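Local coordinates for protein nicotinate-nucleotide diphosphorylase (Carboxylating) (Streptococcus pyogenes GA06023, PDB 5HUO) that catalyses the transfer of a phosphoribosyl group to quinolinate with loss of carbon dioxide, giving nicotinate mononucleotide for NAD biosynthesis, at residues R157-K165 with K175-H186. Numbering follows the deposited sequence.
Sequences RIKVFDTRK and KYAVRVGGGYNH. With SO4 (sulfate ion), chain J; SO4 (sulfate ion), chain I.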
loop_
_atom_site.group_PDB
_atom_site.type_symbol
_atom_site.label_atom_id
_atom_site.label_comp_id
_atom_site.label_asym_id
_atom_site.label_seq_id
_atom_site.Cartn_x
_atom_site.Cartn_y
_atom_site.Cartn_z
ATOM N N ARG A 157 -12.548 28.048 32.905
ATOM C CA ARG A 157 -12.782 26.877 33.741
ATOM C C ARG A 157 -13.487 25.775 32.993
ATOM O O ARG A 157 -13.462 24.655 33.408
ATOM C CB ARG A 157 -13.609 27.231 34.965
ATOM C CG ARG A 157 -12.909 28.127 35.981
ATOM C CD ARG A 157 -13.928 28.766 36.924
ATOM N NE ARG A 157 -14.900 29.604 36.209
ATOM C CZ ARG A 157 -15.851 30.336 36.778
ATOM N NH1 ARG A 157 -16.010 30.313 38.097
ATOM N NH2 ARG A 157 -16.652 31.078 36.020
ATOM N N ILE A 158 -14.118 26.110 31.883
ATOM C CA ILE A 158 -14.793 25.131 30.998
ATOM C C ILE A 158 -14.067 24.997 29.664
ATOM O O ILE A 158 -13.874 25.958 28.935
ATOM C CB ILE A 158 -16.240 25.514 30.693
ATOM C CG1 ILE A 158 -17.017 25.700 32.007
ATOM C CG2 ILE A 158 -16.875 24.458 29.801
ATOM C CD1 ILE A 158 -18.425 26.226 31.850
ATOM N N LYS A 159 -13.671 23.778 29.371
ATOM C CA LYS A 159 -12.913 23.455 28.177
ATOM C C LYS A 159 -13.819 23.124 27.015
ATOM O O LYS A 159 -14.938 22.620 27.182
ATOM C CB LYS A 159 -11.964 22.291 28.443
ATOM C CG LYS A 159 -10.828 22.658 29.341
ATOM C CD LYS A 159 -10.049 21.433 29.804
ATOM C CE LYS A 159 -8.775 21.836 30.537
ATOM N NZ LYS A 159 -9.036 22.553 31.817
ATOM N N VAL A 160 -13.287 23.357 25.837
ATOM C CA VAL A 160 -14.004 23.049 24.610
ATOM C C VAL A 160 -13.391 21.839 23.889
ATOM O O VAL A 160 -12.247 21.871 23.480
ATOM C CB VAL A 160 -14.026 24.237 23.669
ATOM C CG1 VAL A 160 -14.680 23.838 22.344
ATOM C CG2 VAL A 160 -14.751 25.390 24.295
ATOM N N PHE A 161 -14.187 20.781 23.740
ATOM C CA PHE A 161 -13.726 19.473 23.200
ATOM C C PHE A 161 -14.336 19.175 21.851
ATOM O O PHE A 161 -15.416 19.653 21.510
ATOM C CB PHE A 161 -14.099 18.340 24.108
ATOM C CG PHE A 161 -13.101 18.069 25.182
ATOM C CD1 PHE A 161 -12.857 18.991 26.157
ATOM C CD2 PHE A 161 -12.446 16.861 25.251
ATOM C CE1 PHE A 161 -11.956 18.736 27.183
ATOM C CE2 PHE A 161 -11.551 16.585 26.278
ATOM C CZ PHE A 161 -11.293 17.530 27.249
ATOM N N ASP A 162 -13.593 18.435 21.059
ATOM C CA ASP A 162 -14.062 17.985 19.765
ATOM C C ASP A 162 -14.708 16.614 19.873
ATOM O O ASP A 162 -15.002 16.128 20.959
ATOM C CB ASP A 162 -12.925 17.996 18.752
ATOM C CG ASP A 162 -11.745 17.186 19.182
ATOM O OD1 ASP A 162 -11.896 16.211 19.937
ATOM O OD2 ASP A 162 -10.616 17.547 18.777
ATOM N N THR A 163 -14.919 15.976 18.737
ATOM C CA THR A 163 -15.696 14.710 18.649
ATOM C C THR A 163 -15.105 13.789 17.569
ATOM O O THR A 163 -14.029 14.057 17.026
ATOM C CB THR A 163 -17.167 15.008 18.251
ATOM O OG1 THR A 163 -17.209 15.607 16.947
ATOM C CG2 THR A 163 -17.824 15.935 19.228
ATOM N N ARG A 164 -15.836 12.736 17.241
ATOM C CA ARG A 164 -15.463 11.852 16.146
ATOM C C ARG A 164 -16.136 12.221 14.871
ATOM O O ARG A 164 -16.143 11.465 13.917
ATOM C CB ARG A 164 -15.775 10.412 16.488
ATOM C CG ARG A 164 -14.691 9.761 17.321
ATOM C CD ARG A 164 -15.179 8.478 17.999
ATOM N NE ARG A 164 -15.669 7.473 17.044
ATOM C CZ ARG A 164 -16.919 7.040 17.017
ATOM N NH1 ARG A 164 -17.860 7.521 17.871
ATOM N NH2 ARG A 164 -17.265 6.139 16.158
ATOM N N LYS A 165 -16.788 13.379 14.850
ATOM C CA LYS A 165 -17.522 13.821 13.644
ATOM C C LYS A 165 -16.558 14.603 12.796
ATOM O O LYS A 165 -16.605 15.846 12.720
ATOM C CB LYS A 165 -18.709 14.636 14.040
ATOM C CG LYS A 165 -19.639 13.827 14.917
ATOM C CD LYS A 165 -20.933 14.545 15.118
ATOM C CE LYS A 165 -21.764 13.814 16.141
ATOM N NZ LYS A 165 -23.160 14.387 16.180
ATOM N N LYS A 175 -7.939 17.122 14.620
ATOM C CA LYS A 175 -7.761 17.113 16.082
ATOM C C LYS A 175 -6.689 18.122 16.421
ATOM O O LYS A 175 -6.762 18.802 17.443
ATOM C CB LYS A 175 -7.394 15.723 16.579
ATOM C CG LYS A 175 -8.552 14.732 16.418
ATOM C CD LYS A 175 -9.399 14.610 17.685
ATOM C CE LYS A 175 -10.668 13.821 17.413
ATOM N NZ LYS A 175 -11.469 13.584 18.642
ATOM N N TYR A 176 -5.644 18.161 15.599
ATOM C CA TYR A 176 -4.504 19.018 15.863
ATOM C C TYR A 176 -4.994 20.475 15.807
ATOM O O TYR A 176 -4.673 21.271 16.696
ATOM C CB TYR A 176 -3.359 18.749 14.856
ATOM C CG TYR A 176 -2.269 19.802 14.837
ATOM C CD1 TYR A 176 -1.363 19.926 15.893
ATOM C CD2 TYR A 176 -2.183 20.725 13.780
ATOM C CE1 TYR A 176 -0.394 20.927 15.897
ATOM C CE2 TYR A 176 -1.180 21.681 13.766
ATOM C CZ TYR A 176 -0.305 21.789 14.855
ATOM O OH TYR A 176 0.621 22.780 14.879
ATOM N N ALA A 177 -5.706 20.818 14.740
ATOM C CA ALA A 177 -6.212 22.171 14.540
ATOM C C ALA A 177 -7.086 22.669 15.684
ATOM O O ALA A 177 -7.012 23.836 16.079
ATOM C CB ALA A 177 -7.038 22.233 13.275
ATOM N N VAL A 178 -7.914 21.796 16.201
ATOM C CA VAL A 178 -8.656 22.109 17.403
ATOM C C VAL A 178 -7.721 22.472 18.602
ATOM O O VAL A 178 -8.003 23.388 19.348
ATOM C CB VAL A 178 -9.561 20.937 17.812
ATOM C CG1 VAL A 178 -10.166 21.163 19.207
ATOM C CG2 VAL A 178 -10.649 20.733 16.772
ATOM N N ARG A 179 -6.651 21.727 18.826
ATOM C CA ARG A 179 -5.731 22.053 19.937
ATOM C C ARG A 179 -5.112 23.395 19.686
ATOM O O ARG A 179 -5.027 24.229 20.555
ATOM C CB ARG A 179 -4.604 21.057 20.081
ATOM C CG ARG A 179 -5.088 19.722 20.553
ATOM C CD ARG A 179 -5.303 19.714 22.069
ATOM N NE ARG A 179 -4.063 19.544 22.833
ATOM C CZ ARG A 179 -3.963 19.787 24.135
ATOM N NH1 ARG A 179 -5.001 20.173 24.843
ATOM N NH2 ARG A 179 -2.793 19.673 24.748
ATOM N N VAL A 180 -4.744 23.631 18.441
ATOM C CA VAL A 180 -4.123 24.893 18.043
ATOM C C VAL A 180 -5.039 26.067 18.357
ATOM O O VAL A 180 -4.609 27.107 18.745
ATOM C CB VAL A 180 -3.717 24.843 16.543
ATOM C CG1 VAL A 180 -3.183 26.198 16.080
ATOM C CG2 VAL A 180 -2.676 23.767 16.298
ATOM N N GLY A 181 -6.317 25.888 18.163
ATOM C CA GLY A 181 -7.286 26.968 18.344
ATOM C C GLY A 181 -7.661 27.162 19.778
ATOM O O GLY A 181 -8.612 27.939 20.098
ATOM N N GLY A 182 -7.014 26.397 20.647
ATOM C CA GLY A 182 -7.303 26.446 22.105
ATOM C C GLY A 182 -8.267 25.460 22.651
ATOM O O GLY A 182 -8.716 25.560 23.798
ATOM N N GLY A 183 -8.639 24.540 21.812
ATOM C CA GLY A 183 -9.578 23.492 22.182
ATOM C C GLY A 183 -8.810 22.307 22.705
ATOM O O GLY A 183 -7.575 22.299 22.811
ATOM N N TYR A 184 -9.577 21.267 23.019
ATOM C CA TYR A 184 -9.055 19.979 23.524
ATOM C C TYR A 184 -9.607 18.807 22.734
ATOM O O TYR A 184 -10.688 18.841 22.181
ATOM C CB TYR A 184 -9.386 19.828 25.008
ATOM C CG TYR A 184 -8.620 20.786 25.855
ATOM C CD1 TYR A 184 -9.019 22.118 25.969
ATOM C CD2 TYR A 184 -7.472 20.388 26.524
ATOM C CE1 TYR A 184 -8.273 23.019 26.681
ATOM C CE2 TYR A 184 -6.730 21.283 27.275
ATOM C CZ TYR A 184 -7.132 22.589 27.345
ATOM O OH TYR A 184 -6.418 23.463 28.116
ATOM N N ASN A 185 -8.873 17.706 22.822
ATOM C CA ASN A 185 -9.248 16.454 22.135
ATOM C C ASN A 185 -9.996 15.469 22.992
ATOM O O ASN A 185 -9.558 15.046 24.063
ATOM C CB ASN A 185 -8.008 15.781 21.547
ATOM C CG ASN A 185 -7.340 16.612 20.438
ATOM O OD1 ASN A 185 -8.008 17.354 19.700
ATOM N ND2 ASN A 185 -6.057 16.483 20.312
ATOM N N HIS A 186 -11.091 15.004 22.433
ATOM C CA HIS A 186 -11.807 13.879 23.012
ATOM C C HIS A 186 -11.088 12.624 22.518
ATOM O O HIS A 186 -10.142 12.707 21.748
ATOM C CB HIS A 186 -13.273 13.937 22.554
ATOM C CG HIS A 186 -14.235 13.360 23.536
ATOM N ND1 HIS A 186 -14.115 12.078 24.025
ATOM C CD2 HIS A 186 -15.299 13.904 24.164
ATOM C CE1 HIS A 186 -15.051 11.861 24.925
ATOM N NE2 HIS A 186 -15.777 12.958 25.037
HETATM S S SO4 J . -17.600 10.793 20.420
HETATM O O1 SO4 J . -18.274 11.882 21.175
HETATM O O2 SO4 J . -16.149 11.080 20.322
HETATM O O3 SO4 J . -17.715 9.454 21.026
HETATM O O4 SO4 J . -18.268 10.743 19.118
HETATM S S SO4 I . -22.972 18.185 17.086
HETATM O O1 SO4 I . -23.746 19.360 17.509
HETATM O O2 SO4 I . -21.769 18.121 17.912
HETATM O O3 SO4 I . -23.707 16.986 17.443
HETATM O O4 SO4 I . -22.668 18.174 15.636
#
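Lys175, from the middle of helix 171-180, sends its ammonium group to Asp162, just past the C-terminal end of strand 159-161, an outermost strand of the parallel sheet in the open alpha/beta barrel of quinolinate phosphoribosyltransferases. The side chain of Lys175 is bent at chi2 (-94°) and extended beyond, which carries NZ to Asp162 OD1, a salt bridge at 3.0 Å from above the carboxylate plane. The same NZ donates to Thr163 O and, beyond the contact, to Arg187 O, so three oxygens hold this buried charge. One turn on, the methyls of Val178 pack against the other carboxylate oxygen, Asp162 OD2, while the helix ends in a Schellman motif at Gly182. The chain then turns back beside the strand in a single beta bridge: Tyr184 N donates to Val160 O (2.8 Å) and Asp162 N to Tyr184 O (3.1 Å). The Tyr184 ring carries the aliphatic arm of Lys159 over one face, CD lying 3.9 Å from the ring centroid, and Pro219 of the second subunit packs on both residues. Tyr184 CB in turn sits over a face of Phe161, whose edge is turned toward the face of the His186 ring in an offset edge-to-face pair. The imidazole of His186 is hydrogen-bonded to Glu269 through NE2. His186 N donates to Asp162 OD1 at 2.9 Å in a nearly straight bond (173°), on the syn side but tilted 27° out of the carboxylate plane, toward the face opposite Lys175 NZ.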